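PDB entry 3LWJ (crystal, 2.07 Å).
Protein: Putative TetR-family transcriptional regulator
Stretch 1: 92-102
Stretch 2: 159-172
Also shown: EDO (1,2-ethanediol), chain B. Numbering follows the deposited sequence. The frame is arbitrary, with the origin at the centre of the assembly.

Stretch 1 92-102: TKRLTMEVFAQ
Stretch 2, residues 159-172: SILAIEKFSLYKWV

Two helices of one chain pack side by side through a knob-into-hole contact centred on a buried glutamate, with no direct hydrogen bond between them. Residues 92-102 and 159-172 are helical throughout, with a wider pi-type turn at 169-172. The axes run in roughly the same direction, crossing at -40° and approaching to 11.3 Å. The nearest CA pairs are Met 97 CA-Glu 164 CA (7.4 Å) and Phe 100 CA-Leu 168 CA (7.8 Å). About 438 Å² is buried.

Glu 164 (m, t, chi3 -20°) points toward the first helix and sits among Lys 93, Thr 96, Met 97 and Phe 100. Water 1 bridges the helices, donating to Glu 164 OE2 (2.6 Å) and Thr 96 OG1 (2.7 Å). The Thr 96 (m) OG1 hydroxyl, an acceptor for the water, donates to Thr 92 O (2.9 Å). The aliphatic part of Lys 93 (m, m, t, m) covers apolar Ile 160, with Lys 93 CE 3.7 Å from Ile 160 CG2. Lys 93 NZ donates to Thr 92 OG1 (2.9 Å).

Met 97 is selenomethionine (chi1 -79°, chi2 -15°, chi3 -99°). Met 97 CE lies 3.3 Å from Ser 167 OG, which donates to Ile 163 O (2.9 Å). Leu 168 (t, p) places methyl CD2 over one face of Phe 100 (chi1 -70°, chi2 -25°), a CH-pi contact 3.9 Å from the ring centroid. The Ala 101 methyl makes an apolar contact with the Trp 171 ring, Ala 101 CB to Trp 171 CH2 3.9 Å.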

# COMPACT_ATOMS: atom_id res chain seq x y z
N THR A 92 1.19 1.52 20.30
CA THR A 92 1.96 2.37 19.39
C THR A 92 1.27 2.46 18.00
O THR A 92 1.41 3.45 17.31
CB THR A 92 3.43 1.96 19.22
OG1 THR A 92 3.55 0.55 18.96
CG2 THR A 92 4.23 2.34 20.50
N LYS A 93 0.52 1.43 17.62
CA LYS A 93 -0.16 1.45 16.31
C LYS A 93 -1.31 2.45 16.39
O LYS A 93 -1.45 3.29 15.52
CB LYS A 93 -0.62 0.05 15.94
CG LYS A 93 0.45 -1.02 15.97
CD LYS A 93 1.68 -0.67 15.18
CE LYS A 93 2.78 -1.65 15.48
NZ LYS A 93 3.46 -1.41 16.80
N ARG A 94 -2.07 2.43 17.48
CA ARG A 94 -3.06 3.47 17.67
C ARG A 94 -2.45 4.88 17.66
O ARG A 94 -2.94 5.77 16.94
CB ARG A 94 -3.89 3.24 18.93
CG ARG A 94 -4.71 4.43 19.30
CD ARG A 94 -5.97 4.11 20.11
NE ARG A 94 -5.85 3.02 21.07
CZ ARG A 94 -6.80 2.12 21.29
NH1 ARG A 94 -7.94 2.18 20.60
NH2 ARG A 94 -6.62 1.16 22.21
N LEU A 95 -1.39 5.10 18.44
CA LEU A 95 -0.67 6.38 18.39
C LEU A 95 -0.33 6.78 16.99
O LEU A 95 -0.53 7.94 16.63
CB LEU A 95 0.65 6.37 19.17
CG LEU A 95 0.58 6.65 20.64
CD1 LEU A 95 1.99 6.62 21.22
CD2 LEU A 95 -0.14 7.98 20.91
N THR A 96 0.25 5.86 16.20
CA THR A 96 0.67 6.21 14.86
C THR A 96 -0.54 6.63 14.06
O THR A 96 -0.50 7.63 13.35
CB THR A 96 1.37 5.05 14.13
OG1 THR A 96 2.53 4.64 14.86
CG2 THR A 96 1.76 5.47 12.73
N MSE A 97 -1.61 5.85 14.17
CA MSE A 97 -2.83 6.12 13.38
C MSE A 97 -3.38 7.51 13.79
O MSE A 97 -3.91 8.27 12.94
CB MSE A 97 -3.92 5.01 13.54
CG MSE A 97 -3.78 3.59 12.72
SE MSE A 97 -2.48 3.71 11.27
CE MSE A 97 -3.68 4.00 9.76
N GLU A 98 -3.25 7.88 15.06
CA GLU A 98 -3.70 9.22 15.49
C GLU A 98 -2.81 10.35 14.93
O GLU A 98 -3.31 11.43 14.62
CB GLU A 98 -3.77 9.36 17.02
CG GLU A 98 -4.75 8.41 17.77
CD GLU A 98 -6.25 8.77 17.68
OE1 GLU A 98 -6.61 9.80 17.04
OE2 GLU A 98 -7.06 7.99 18.27
N VAL A 99 -1.50 10.12 14.78
CA VAL A 99 -0.65 11.15 14.15
C VAL A 99 -1.11 11.34 12.70
O VAL A 99 -1.26 12.46 12.23
CB VAL A 99 0.86 10.79 14.24
CG1 VAL A 99 1.70 11.80 13.50
CG2 VAL A 99 1.33 10.69 15.68
N PHE A 100 -1.38 10.23 12.00
CA PHE A 100 -1.91 10.33 10.64
C PHE A 100 -3.15 11.25 10.64
O PHE A 100 -3.20 12.18 9.84
CB PHE A 100 -2.30 8.96 10.06
CG PHE A 100 -1.16 8.04 9.74
CD1 PHE A 100 0.09 8.51 9.47
CD2 PHE A 100 -1.38 6.69 9.65
CE1 PHE A 100 1.13 7.64 9.14
CE2 PHE A 100 -0.36 5.83 9.32
CZ PHE A 100 0.91 6.33 9.07
N ALA A 101 -4.10 11.00 11.52
CA ALA A 101 -5.36 11.76 11.58
C ALA A 101 -5.17 13.26 11.92
O ALA A 101 -5.93 14.12 11.43
CB ALA A 101 -6.34 11.11 12.57
N GLN A 102 -4.16 13.57 12.73
CA GLN A 102 -3.85 14.97 13.05
C GLN A 102 -3.25 15.71 11.87
O GLN A 102 -3.31 16.94 11.83
CB GLN A 102 -2.91 15.06 14.25
CG GLN A 102 -3.64 14.92 15.60
CD GLN A 102 -2.75 14.35 16.70
OE1 GLN A 102 -1.51 14.43 16.64
NE2 GLN A 102 -3.39 13.75 17.71
N SER A 159 5.23 -5.28 7.06
CA SER A 159 3.81 -5.56 7.23
C SER A 159 3.08 -4.53 8.05
O SER A 159 1.91 -4.21 7.74
CB SER A 159 3.59 -6.97 7.81
OG SER A 159 3.86 -7.08 9.20
N ILE A 160 3.75 -3.98 9.07
CA ILE A 160 3.19 -2.89 9.90
C ILE A 160 2.98 -1.65 9.04
O ILE A 160 1.87 -1.13 8.95
CB ILE A 160 4.08 -2.54 11.09
CG1 ILE A 160 4.24 -3.76 12.01
CG2 ILE A 160 3.49 -1.35 11.84
CD1 ILE A 160 5.39 -3.58 13.09
N LEU A 161 4.02 -1.25 8.32
CA LEU A 161 3.92 -0.11 7.44
C LEU A 161 2.85 -0.32 6.40
O LEU A 161 2.03 0.57 6.17
CB LEU A 161 5.25 0.23 6.76
CG LEU A 161 5.25 1.56 5.97
CD1 LEU A 161 4.66 2.69 6.78
CD2 LEU A 161 6.65 1.93 5.50
N ALA A 162 2.82 -1.50 5.78
CA ALA A 162 1.87 -1.77 4.69
C ALA A 162 0.42 -1.65 5.13
O ALA A 162 -0.42 -1.04 4.43
CB ALA A 162 2.15 -3.16 4.04
N ILE A 163 0.06 -2.26 6.25
CA ILE A 163 -1.34 -2.21 6.70
C ILE A 163 -1.71 -0.78 7.11
O ILE A 163 -2.86 -0.31 6.94
CB ILE A 163 -1.66 -3.25 7.81
CG1 ILE A 163 -3.17 -3.43 8.02
CG2 ILE A 163 -1.03 -2.90 9.13
CD1 ILE A 163 -3.99 -3.50 6.78
N GLU A 164 -0.75 -0.09 7.69
CA GLU A 164 -0.99 1.31 8.07
C GLU A 164 -1.21 2.13 6.80
O GLU A 164 -2.14 2.91 6.72
CB GLU A 164 0.18 1.85 8.88
CG GLU A 164 0.24 1.29 10.29
CD GLU A 164 1.40 1.78 11.10
OE1 GLU A 164 2.38 2.25 10.51
OE2 GLU A 164 1.33 1.66 12.34
N LYS A 165 -0.38 1.95 5.78
CA LYS A 165 -0.54 2.70 4.55
C LYS A 165 -1.88 2.38 3.89
O LYS A 165 -2.58 3.25 3.36
CB LYS A 165 0.51 2.26 3.51
CG LYS A 165 1.79 2.96 3.37
CD LYS A 165 2.65 2.21 2.29
CE LYS A 165 2.40 2.72 0.87
NZ LYS A 165 3.08 4.06 0.59
N PHE A 166 -2.18 1.10 3.78
CA PHE A 166 -3.39 0.65 3.06
C PHE A 166 -4.68 1.07 3.77
O PHE A 166 -5.60 1.53 3.14
CB PHE A 166 -3.41 -0.86 2.91
CG PHE A 166 -4.54 -1.37 2.00
CD1 PHE A 166 -4.81 -0.74 0.80
CD2 PHE A 166 -5.26 -2.49 2.33
CE1 PHE A 166 -5.80 -1.19 -0.06
CE2 PHE A 166 -6.26 -2.97 1.47
CZ PHE A 166 -6.52 -2.30 0.26
N SER A 167 -4.71 0.94 5.09
CA SER A 167 -5.92 1.35 5.84
C SER A 167 -6.05 2.90 5.85
O SER A 167 -7.17 3.42 5.82
CB SER A 167 -5.84 0.76 7.26
OG SER A 167 -4.91 1.52 8.01
N LEU A 168 -4.94 3.65 5.91
CA LEU A 168 -4.98 5.12 5.77
C LEU A 168 -5.62 5.50 4.42
O LEU A 168 -6.50 6.33 4.33
CB LEU A 168 -3.56 5.72 5.83
CG LEU A 168 -3.41 7.26 5.80
CD1 LEU A 168 -4.32 7.94 6.87
CD2 LEU A 168 -1.88 7.64 5.93
N TYR A 169 -5.14 4.86 3.36
CA TYR A 169 -5.64 5.14 2.02
C TYR A 169 -7.15 4.89 1.92
O TYR A 169 -7.88 5.70 1.37
CB TYR A 169 -4.85 4.33 0.99
CG TYR A 169 -5.54 4.02 -0.32
CD1 TYR A 169 -5.47 4.88 -1.40
CD2 TYR A 169 -6.21 2.82 -0.50
CE1 TYR A 169 -6.08 4.55 -2.62
CE2 TYR A 169 -6.81 2.47 -1.72
CZ TYR A 169 -6.75 3.35 -2.77
OH TYR A 169 -7.34 3.00 -3.99
N LYS A 170 -7.62 3.80 2.50
CA LYS A 170 -9.06 3.49 2.46
C LYS A 170 -9.90 4.47 3.27
O LYS A 170 -11.09 4.69 2.94
CB LYS A 170 -9.35 2.06 2.91
CG LYS A 170 -8.79 1.00 1.97
CD LYS A 170 -9.32 -0.48 2.26
CE LYS A 170 -10.84 -0.67 2.14
NZ LYS A 170 -11.25 -2.04 1.67
N TRP A 171 -9.33 5.07 4.30
CA TRP A 171 -10.07 6.08 5.07
C TRP A 171 -10.05 7.42 4.35
O TRP A 171 -11.11 7.93 3.94
CB TRP A 171 -9.50 6.22 6.46
CG TRP A 171 -9.98 7.41 7.23
CD1 TRP A 171 -11.27 7.74 7.53
CD2 TRP A 171 -9.16 8.41 7.84
NE1 TRP A 171 -11.30 8.90 8.26
CE2 TRP A 171 -10.02 9.33 8.48
CE3 TRP A 171 -7.78 8.62 7.92
CZ2 TRP A 171 -9.55 10.44 9.17
CZ3 TRP A 171 -7.32 9.73 8.62
CH2 TRP A 171 -8.20 10.63 9.23
N VAL A 172 -8.84 7.96 4.15
CA VAL A 172 -8.69 9.33 3.69
C VAL A 172 -8.85 9.49 2.17
O VAL A 172 -9.26 10.55 1.73
CB VAL A 172 -7.34 9.99 4.20
CG1 VAL A 172 -6.10 9.51 3.39
CG2 VAL A 172 -7.46 11.49 4.18
C1 EDO B . 7.72 -0.53 16.08
O1 EDO B . 7.45 0.60 16.95
C2 EDO B . 6.63 -1.57 15.83
O2 EDO B . 6.22 -2.32 16.99
O HOH W 1 3.46 2.39 13.65